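Long-range contacts in TNF receptor-associated factor 5 (PDB 4GJH), which probably acts as a trimeric adaptor that carries signals from TNF-receptor-family proteins, its TRAF domain recognising receptor tails in immune signalling: residues K15-L26 / S50-C58; P97-M105 / I116-P124. All blocks are in the same frame, centred on the assembly; numbering follows the deposited sequence.

Contact 1 (K15-L26 / S50-C58); sequences KQLEGACYSGKL and SQPFYTSRC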
loop_
_atom_site.group_PDB
_atom_site.type_symbol
_atom_site.label_atom_id
_atom_site.label_comp_id
_atom_site.label_asym_id
_atom_site.label_seq_id
_atom_site.Cartn_x
_atom_site.Cartn_y
_atom_site.Cartn_z
ATOM N N LYS C 15 -7.487 3.388 -9.595
ATOM C CA LYS C 15 -6.561 2.627 -10.422
ATOM C C LYS C 15 -5.119 2.825 -9.989
ATOM O O LYS C 15 -4.347 1.859 -9.935
ATOM C CB LYS C 15 -6.730 2.988 -11.895
ATOM C CG LYS C 15 -7.889 2.277 -12.575
ATOM C CD LYS C 15 -7.448 0.909 -13.079
ATOM C CE LYS C 15 -8.641 -0.039 -13.310
ATOM N NZ LYS C 15 -9.633 0.493 -14.299
ATOM N N GLN C 16 -4.756 4.069 -9.671
ATOM C CA GLN C 16 -3.389 4.359 -9.255
ATOM C C GLN C 16 -3.080 3.666 -7.952
ATOM O O GLN C 16 -2.038 3.019 -7.813
ATOM C CB GLN C 16 -3.175 5.847 -9.048
ATOM C CG GLN C 16 -3.812 6.718 -10.072
ATOM C CD GLN C 16 -3.202 8.089 -10.065
ATOM O OE1 GLN C 16 -2.658 8.539 -11.075
ATOM N NE2 GLN C 16 -3.275 8.766 -8.920
ATOM N N LEU C 17 -3.981 3.821 -6.987
ATOM C CA LEU C 17 -3.812 3.153 -5.700
ATOM C C LEU C 17 -3.670 1.632 -5.854
ATOM O O LEU C 17 -2.825 0.999 -5.212
ATOM C CB LEU C 17 -4.962 3.502 -4.752
ATOM C CG LEU C 17 -4.904 4.879 -4.081
ATOM C CD1 LEU C 17 -6.258 5.271 -3.523
ATOM C CD2 LEU C 17 -3.853 4.903 -2.981
ATOM N N GLU C 18 -4.491 1.044 -6.715
ATOM C CA GLU C 18 -4.443 -0.395 -6.929
ATOM C C GLU C 18 -3.132 -0.772 -7.608
ATOM O O GLU C 18 -2.623 -1.887 -7.432
ATOM C CB GLU C 18 -5.638 -0.851 -7.768
ATOM C CG GLU C 18 -6.847 -1.309 -6.950
ATOM C CD GLU C 18 -8.199 -1.033 -7.630
ATOM O OE1 GLU C 18 -8.226 -0.437 -8.729
ATOM O OE2 GLU C 18 -9.244 -1.407 -7.046
ATOM N N GLY C 19 -2.572 0.164 -8.375
ATOM C CA GLY C 19 -1.377 -0.123 -9.141
ATOM C C GLY C 19 -0.033 0.249 -8.534
ATOM O O GLY C 19 1.018 -0.164 -9.038
ATOM N N ALA C 20 -0.027 1.022 -7.460
ATOM C CA ALA C 20 1.242 1.538 -6.985
ATOM C C ALA C 20 2.159 0.452 -6.385
ATOM O O ALA C 20 1.692 -0.474 -5.710
ATOM C CB ALA C 20 1.006 2.647 -6.017
ATOM N N CYS C 21 3.463 0.570 -6.653
ATOM C CA CYS C 21 4.484 -0.310 -6.075
ATOM C C CYS C 21 5.584 0.577 -5.566
ATOM O O CYS C 21 5.805 1.645 -6.134
ATOM C CB CYS C 21 5.080 -1.249 -7.126
ATOM S SG CYS C 21 3.908 -2.374 -7.917
ATOM N N TYR C 22 6.308 0.129 -4.540
ATOM C CA TYR C 22 7.263 1.012 -3.879
ATOM C C TYR C 22 8.668 0.470 -3.722
ATOM O O TYR C 22 9.358 0.775 -2.747
ATOM C CB TYR C 22 6.719 1.458 -2.537
ATOM C CG TYR C 22 5.415 2.188 -2.653
ATOM C CD1 TYR C 22 5.382 3.560 -2.825
ATOM C CD2 TYR C 22 4.211 1.505 -2.601
ATOM C CE1 TYR C 22 4.186 4.229 -2.938
ATOM C CE2 TYR C 22 3.010 2.161 -2.712
ATOM C CZ TYR C 22 3.001 3.521 -2.872
ATOM O OH TYR C 22 1.800 4.175 -2.983
ATOM N N SER C 23 9.107 -0.310 -4.697
ATOM C CA SER C 23 10.451 -0.864 -4.651
ATOM C C SER C 23 11.178 -0.683 -5.957
ATOM O O SER C 23 12.103 -1.438 -6.260
ATOM C CB SER C 23 10.392 -2.337 -4.325
ATOM O OG SER C 23 9.617 -2.519 -3.163
ATOM N N GLY C 24 10.761 0.322 -6.721
ATOM C CA GLY C 24 11.362 0.590 -8.014
ATOM C C GLY C 24 11.115 -0.510 -9.032
ATOM O O GLY C 24 11.847 -0.649 -10.008
ATOM N N LYS C 25 10.070 -1.289 -8.814
ATOM C CA LYS C 25 9.808 -2.441 -9.655
ATOM C C LYS C 25 8.386 -2.328 -10.194
ATOM O O LYS C 25 7.438 -2.135 -9.431
ATOM C CB LYS C 25 9.954 -3.710 -8.818
ATOM C CG LYS C 25 10.658 -4.865 -9.488
ATOM C CD LYS C 25 10.250 -6.205 -8.843
ATOM C CE LYS C 25 8.730 -6.454 -8.953
ATOM N NZ LYS C 25 8.287 -7.811 -8.488
ATOM N N LEU C 26 8.229 -2.436 -11.503
ATOM C CA LEU C 26 6.902 -2.382 -12.097
ATOM C C LEU C 26 6.672 -3.591 -12.963
ATOM O O LEU C 26 7.480 -3.897 -13.841
ATOM C CB LEU C 26 6.790 -1.164 -12.989
ATOM C CG LEU C 26 5.475 -0.712 -13.644
ATOM C CD1 LEU C 26 5.605 -0.231 -15.097
ATOM C CD2 LEU C 26 4.217 -1.475 -13.339
ATOM N N SER C 50 1.602 2.954 -18.036
ATOM C CA SER C 50 1.415 2.163 -16.834
ATOM C C SER C 50 0.895 3.096 -15.761
ATOM O O SER C 50 0.877 4.312 -15.924
ATOM C CB SER C 50 2.728 1.532 -16.376
ATOM O OG SER C 50 3.512 2.450 -15.632
ATOM N N GLN C 51 0.469 2.520 -14.656
ATOM C CA GLN C 51 0.174 3.297 -13.476
ATOM C C GLN C 51 1.499 3.740 -12.876
ATOM O O GLN C 51 2.524 3.102 -13.070
ATOM C CB GLN C 51 -0.633 2.443 -12.491
ATOM C CG GLN C 51 -2.061 2.205 -12.948
ATOM C CD GLN C 51 -2.838 3.511 -13.135
ATOM O OE1 GLN C 51 -2.576 4.525 -12.467
ATOM N NE2 GLN C 51 -3.790 3.495 -14.056
ATOM N N PRO C 52 1.490 4.854 -12.152
ATOM C CA PRO C 52 2.727 5.321 -11.519
ATOM C C PRO C 52 3.284 4.311 -10.521
ATOM O O PRO C 52 2.505 3.752 -9.744
ATOM C CB PRO C 52 2.266 6.575 -10.769
ATOM C CG PRO C 52 1.096 7.066 -11.572
ATOM C CD PRO C 52 0.384 5.817 -12.010
ATOM N N PHE C 53 4.600 4.078 -10.544
ATOM C CA PHE C 53 5.267 3.348 -9.462
ATOM C C PHE C 53 6.413 4.160 -8.873
ATOM O O PHE C 53 6.744 5.223 -9.382
ATOM C CB PHE C 53 5.756 1.987 -9.909
ATOM C CG PHE C 53 6.854 2.043 -10.928
ATOM C CD1 PHE C 53 8.140 1.597 -10.615
ATOM C CD2 PHE C 53 6.605 2.518 -12.202
ATOM C CE1 PHE C 53 9.161 1.629 -11.559
ATOM C CE2 PHE C 53 7.623 2.564 -13.160
ATOM C CZ PHE C 53 8.904 2.114 -12.837
ATOM N N TYR C 54 7.004 3.663 -7.788
ATOM C CA TYR C 54 7.927 4.462 -6.988
ATOM C C TYR C 54 9.155 3.707 -6.569
ATOM O O TYR C 54 9.116 2.488 -6.422
ATOM C CB TYR C 54 7.228 4.917 -5.727
ATOM C CG TYR C 54 5.976 5.685 -5.986
ATOM C CD1 TYR C 54 5.967 7.062 -5.900
ATOM C CD2 TYR C 54 4.807 5.042 -6.335
ATOM C CE1 TYR C 54 4.826 7.782 -6.133
ATOM C CE2 TYR C 54 3.659 5.759 -6.575
ATOM C CZ TYR C 54 3.669 7.142 -6.464
ATOM O OH TYR C 54 2.514 7.892 -6.682
ATOM N N THR C 55 10.240 4.443 -6.342
ATOM C CA THR C 55 11.472 3.838 -5.840
ATOM C C THR C 55 11.346 3.526 -4.341
ATOM O O THR C 55 12.008 2.627 -3.824
ATOM C CB THR C 55 12.707 4.742 -6.085
ATOM O OG1 THR C 55 12.498 6.028 -5.484
ATOM C CG2 THR C 55 12.939 4.920 -7.542
ATOM N N SER C 56 10.491 4.284 -3.659
ATOM C CA SER C 56 10.224 4.102 -2.242
ATOM C C SER C 56 9.010 4.938 -1.944
ATOM O O SER C 56 8.633 5.771 -2.760
ATOM C CB SER C 56 11.412 4.537 -1.377
ATOM O OG SER C 56 11.628 5.933 -1.418
ATOM N N ARG C 57 8.384 4.715 -0.788
ATOM C CA ARG C 57 7.107 5.369 -0.501
ATOM C C ARG C 57 7.233 6.867 -0.723
ATOM O O ARG C 57 6.329 7.489 -1.285
ATOM C CB ARG C 57 6.613 5.070 0.914
ATOM C CG ARG C 57 5.280 5.760 1.281
ATOM C CD ARG C 57 4.037 4.945 0.888
ATOM N NE ARG C 57 4.215 3.526 1.209
ATOM C CZ ARG C 57 3.292 2.587 1.014
ATOM N NH1 ARG C 57 2.099 2.914 0.504
ATOM N NH2 ARG C 57 3.560 1.321 1.329
ATOM N N CYS C 58 8.361 7.441 -0.303
ATOM C CA CYS C 58 8.613 8.868 -0.509
ATOM C C CYS C 58 9.736 9.168 -1.521
ATOM O O CYS C 58 10.399 10.203 -1.422
ATOM C CB CYS C 58 8.953 9.545 0.818
ATOM S SG CYS C 58 7.729 9.378 2.107
HETATM O O HOH W 1 0.380 4.773 -8.843
#
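Y22 lies between Y54 and R57, but only the arginine stacks on it. The guanidinium of R57 is spread flat over one face of the Y22 ring, the two planes 19° apart, and R57 CZ stands 3.9 Å from the ring centroid in a cation-pi contact. Bends at chi2 and chi3 fold the arginine back to reach that position. Toward Y54 the overlap is slight: the rings are near parallel but slid apart, centroids 5.0 Å from each other, with Y22 CE1 3.5 Å from Y54 CD2. Backbone bonds fix this register, Y54 N donating to C21 O at 2.9 Å and G24 N to Y54 O at 2.7 Å. The segments thus join the end of the coiled-coil helix 3-19 and the first strand of the MATH beta-sandwich to strand 48-54, and R57 also packs on A20 of the third subunit. On the sandwich side, F53 takes chi1 66°, which sets its ring across L26; L26 CB sits over the ring centre, 3.6 Å from the centroid. At the helix end the Q51 side chain crosses that of Q16 at about a right angle, amide planes 75° apart, and Q51 OE1 lies against Q16 CA (3.3 Å) and CG.

Contact 2 (P97-M105 / I116-P124); sequences PFRQRVTLM and IVETFKADP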
loop_
_atom_site.group_PDB
_atom_site.type_symbol
_atom_site.label_atom_id
_atom_site.label_comp_id
_atom_site.label_asym_id
_atom_site.label_seq_id
_atom_site.Cartn_x
_atom_site.Cartn_y
_atom_site.Cartn_z
ATOM N N PRO C 97 20.404 15.207 -11.078
ATOM C CA PRO C 97 19.458 14.416 -11.871
ATOM C C PRO C 97 19.266 13.007 -11.328
ATOM O O PRO C 97 20.034 12.537 -10.501
ATOM C CB PRO C 97 20.140 14.320 -13.244
ATOM C CG PRO C 97 21.321 15.249 -13.183
ATOM C CD PRO C 97 21.702 15.329 -11.756
ATOM N N PHE C 98 18.220 12.350 -11.810
ATOM C CA PHE C 98 18.004 10.937 -11.576
ATOM C C PHE C 98 19.200 10.215 -12.194
ATOM O O PHE C 98 19.595 10.510 -13.332
ATOM C CB PHE C 98 16.696 10.529 -12.259
ATOM C CG PHE C 98 16.362 9.075 -12.138
ATOM C CD1 PHE C 98 15.490 8.644 -11.170
ATOM C CD2 PHE C 98 16.897 8.145 -13.007
ATOM C CE1 PHE C 98 15.162 7.303 -11.052
ATOM C CE2 PHE C 98 16.581 6.802 -12.893
ATOM C CZ PHE C 98 15.715 6.380 -11.915
ATOM N N ARG C 99 19.778 9.277 -11.452
ATOM C CA ARG C 99 21.035 8.661 -11.867
ATOM C C ARG C 99 21.098 7.128 -11.748
ATOM O O ARG C 99 22.185 6.547 -11.742
ATOM C CB ARG C 99 22.191 9.295 -11.087
ATOM C CG ARG C 99 22.963 10.370 -11.882
ATOM C CD ARG C 99 24.087 11.010 -11.060
ATOM N NE ARG C 99 23.625 12.165 -10.287
ATOM C CZ ARG C 99 23.082 12.097 -9.069
ATOM N NH1 ARG C 99 22.923 10.916 -8.466
ATOM N NH2 ARG C 99 22.695 13.218 -8.455
ATOM N N GLN C 100 19.939 6.479 -11.674
ATOM C CA GLN C 100 19.880 5.047 -11.404
ATOM C C GLN C 100 19.930 4.225 -12.675
ATOM O O GLN C 100 19.446 4.653 -13.712
ATOM C CB GLN C 100 18.593 4.723 -10.654
ATOM C CG GLN C 100 18.322 5.648 -9.461
ATOM C CD GLN C 100 19.411 5.590 -8.387
ATOM O OE1 GLN C 100 19.515 4.612 -7.643
ATOM N NE2 GLN C 100 20.227 6.637 -8.311
ATOM N N ARG C 101 20.503 3.032 -12.598
ATOM C CA ARG C 101 20.410 2.113 -13.731
ATOM C C ARG C 101 18.962 1.652 -13.886
ATOM O O ARG C 101 18.234 1.487 -12.896
ATOM C CB ARG C 101 21.356 0.921 -13.551
ATOM C CG ARG C 101 21.058 -0.248 -14.465
ATOM C CD ARG C 101 22.157 -1.303 -14.401
ATOM N NE ARG C 101 23.470 -0.749 -14.747
ATOM C CZ ARG C 101 23.880 -0.488 -15.990
ATOM N NH1 ARG C 101 23.079 -0.721 -17.034
ATOM N NH2 ARG C 101 25.094 0.016 -16.191
ATOM N N VAL C 102 18.533 1.464 -15.125
ATOM C CA VAL C 102 17.167 1.025 -15.395
ATOM C C VAL C 102 17.151 -0.174 -16.331
ATOM O O VAL C 102 17.946 -0.271 -17.259
ATOM C CB VAL C 102 16.335 2.143 -16.025
ATOM C CG1 VAL C 102 14.937 1.654 -16.335
ATOM C CG2 VAL C 102 16.293 3.357 -15.114
ATOM N N THR C 103 16.242 -1.100 -16.076
ATOM C CA THR C 103 16.129 -2.279 -16.918
ATOM C C THR C 103 14.702 -2.420 -17.397
ATOM O O THR C 103 13.763 -2.292 -16.619
ATOM C CB THR C 103 16.563 -3.559 -16.190
ATOM O OG1 THR C 103 17.934 -3.437 -15.779
ATOM C CG2 THR C 103 16.418 -4.761 -17.119
ATOM N N LEU C 104 14.565 -2.666 -18.694
ATOM C CA LEU C 104 13.288 -2.753 -19.379
ATOM C C LEU C 104 13.127 -4.171 -19.869
ATOM O O LEU C 104 14.080 -4.747 -20.396
ATOM C CB LEU C 104 13.287 -1.819 -20.582
ATOM C CG LEU C 104 13.422 -0.333 -20.259
ATOM C CD1 LEU C 104 13.411 0.503 -21.544
ATOM C CD2 LEU C 104 12.286 0.070 -19.356
ATOM N N MET C 105 11.930 -4.732 -19.710
ATOM C CA MET C 105 11.720 -6.140 -20.032
ATOM C C MET C 105 10.361 -6.468 -20.614
ATOM O O MET C 105 9.346 -5.848 -20.293
ATOM C CB MET C 105 11.928 -7.015 -18.809
ATOM C CG MET C 105 13.334 -7.034 -18.264
ATOM S SD MET C 105 13.454 -8.273 -16.955
ATOM C CE MET C 105 13.478 -7.194 -15.520
ATOM N N ILE C 116 13.082 -10.694 -22.828
ATOM C CA ILE C 116 13.824 -9.674 -23.560
ATOM C C ILE C 116 14.168 -8.502 -22.651
ATOM O O ILE C 116 13.290 -7.812 -22.132
ATOM C CB ILE C 116 13.036 -9.164 -24.773
ATOM C CG1 ILE C 116 12.913 -10.277 -25.813
ATOM C CG2 ILE C 116 13.721 -7.966 -25.373
ATOM C CD1 ILE C 116 12.064 -9.903 -26.997
ATOM N N VAL C 117 15.450 -8.280 -22.452
ATOM C CA VAL C 117 15.859 -7.295 -21.477
ATOM C C VAL C 117 16.890 -6.314 -22.016
ATOM O O VAL C 117 17.913 -6.716 -22.559
ATOM C CB VAL C 117 16.419 -7.976 -20.217
ATOM C CG1 VAL C 117 17.152 -9.232 -20.588
ATOM C CG2 VAL C 117 17.331 -7.022 -19.458
ATOM N N GLU C 118 16.610 -5.026 -21.855
ATOM C CA GLU C 118 17.557 -3.977 -22.212
ATOM C C GLU C 118 17.828 -3.161 -20.968
ATOM O O GLU C 118 16.894 -2.789 -20.268
ATOM C CB GLU C 118 16.977 -3.074 -23.300
ATOM C CG GLU C 118 16.810 -3.761 -24.644
ATOM C CD GLU C 118 18.134 -4.267 -25.195
ATOM O OE1 GLU C 118 19.152 -3.562 -25.021
ATOM O OE2 GLU C 118 18.163 -5.374 -25.780
ATOM N N THR C 119 19.092 -2.880 -20.677
ATOM C CA THR C 119 19.409 -2.086 -19.502
ATOM C C THR C 119 20.291 -0.890 -19.846
ATOM O O THR C 119 20.996 -0.906 -20.849
ATOM C CB THR C 119 20.079 -2.947 -18.422
ATOM O OG1 THR C 119 20.376 -2.144 -17.268
ATOM C CG2 THR C 119 21.353 -3.554 -18.946
ATOM N N PHE C 120 20.248 0.159 -19.032
ATOM C CA PHE C 120 21.115 1.304 -19.289
ATOM C C PHE C 120 21.311 2.189 -18.072
ATOM O O PHE C 120 20.507 2.171 -17.154
ATOM C CB PHE C 120 20.594 2.130 -20.479
ATOM C CG PHE C 120 19.176 2.575 -20.327
ATOM C CD1 PHE C 120 18.864 3.693 -19.567
ATOM C CD2 PHE C 120 18.147 1.871 -20.927
ATOM C CE1 PHE C 120 17.549 4.107 -19.408
ATOM C CE2 PHE C 120 16.834 2.275 -20.776
ATOM C CZ PHE C 120 16.532 3.396 -20.015
ATOM N N LYS C 121 22.388 2.970 -18.074
ATOM C CA LYS C 121 22.647 3.922 -17.003
ATOM C C LYS C 121 22.022 5.251 -17.396
ATOM O O LYS C 121 22.163 5.690 -18.541
ATOM C CB LYS C 121 24.152 4.096 -16.786
ATOM C CG LYS C 121 24.504 4.650 -15.414
ATOM C CD LYS C 121 24.317 3.587 -14.322
ATOM C CE LYS C 121 24.226 4.186 -12.907
ATOM N NZ LYS C 121 25.471 4.885 -12.446
ATOM N N ALA C 122 21.327 5.896 -16.466
ATOM C CA ALA C 122 20.668 7.162 -16.782
ATOM C C ALA C 122 21.678 8.287 -17.015
ATOM O O ALA C 122 22.430 8.668 -16.112
ATOM C CB ALA C 122 19.662 7.546 -15.702
ATOM N N ASP C 123 21.671 8.807 -18.241
ATOM C CA ASP C 123 22.543 9.895 -18.662
ATOM C C ASP C 123 22.234 11.236 -17.989
ATOM O O ASP C 123 21.221 11.857 -18.278
ATOM C CB ASP C 123 22.439 10.048 -20.178
ATOM C CG ASP C 123 23.264 11.203 -20.706
ATOM O OD1 ASP C 123 24.234 11.619 -20.024
ATOM O OD2 ASP C 123 22.934 11.693 -21.809
ATOM N N PRO C 124 23.123 11.701 -17.104
ATOM C CA PRO C 124 22.890 12.930 -16.334
ATOM C C PRO C 124 22.601 14.140 -17.212
ATOM O O PRO C 124 21.877 15.040 -16.789
ATOM C CB PRO C 124 24.209 13.134 -15.596
ATOM C CG PRO C 124 24.775 11.760 -15.479
ATOM C CD PRO C 124 24.414 11.084 -16.770
#
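Strands 101-105 and 116-121 run antiparallel, their axes 4.6 Å apart at closest approach and their N-to-C directions at 163°. V102 with F120 and L104 with E118 are hydrogen-bonded pairs, whereas T103 with T119 and M105 with V117 are non-hydrogen-bonded. The N-H...O bonds are close to straight: V102 N reaches F120 O at 2.9 Å, and L104 N reaches E118 O at 2.8 Å with 172° at the hydrogen. Both pairs are closed by the return bonds from F120 N and E118 N, which is the ladder of a beta hairpin at one margin of a sandwich sheet.

T119 carries the polar side chemistry. With OG1 anti to the backbone N (chi1 -180°), its hydroxyl turns toward the neighbouring strand and donates to V102 O at 3.1 Å, from well above the carbonyl plane. The same OG1 accepts from R101 NH1, also at 3.1 Å, and lies almost in the guanidinium plane. Beyond it on this face, the methyls T103 CG2 and V117 CG2 meet, and M105 CG runs alongside V117 CB.

The V102, L104 and F120 side of the ladder is largely apolar, though E118 also points to it. F120 turns its ring back over the V102 backbone; L104 CD1 approaches the ring rim in plane, 3.9 Å from F120 CE2, and V102 CB lies 4.1 Å from F120 CE1. L104 and V102 continue inward onto L81 and F83 of strand 78-85 in the facing sheet. Past the strands, A122 CB meets the edge of the F98 ring at CD2, 3.9 Å away.

V102 O therefore takes two donors, one backbone and one hydroxyl, and the T119 hydroxyl links that carbonyl to a cationic side chain. This pair of bonds would probably polarise the hydroxyl and limit its rotation, while F120, V102 and L104 on the other face meet by apolar packing.

From the N terminus, helix 3-19 ends within contact 1, which closes first, bringing K15-L26 against S50-C58 around a 23-residue loop that includes helix 33-41. The chain then builds strands 61-67 and 78-85 before P97-M105 opens contact 2, a shorter closure across the 10 residues before I116. The two are in series, neither nesting nor crossing; the centres of contact 1 and contact 2 are about 17 Å apart, and the nearest atoms of contacts 1 and 2 about 5 Å. One sheet links them: strand 25-30 from contact 1 and strand 116-121 from contact 2 are its outermost strands. Contact 1 also reaches strand 48-54 of the second sheet and other subunits, whereas contact 2 stays within its own chain.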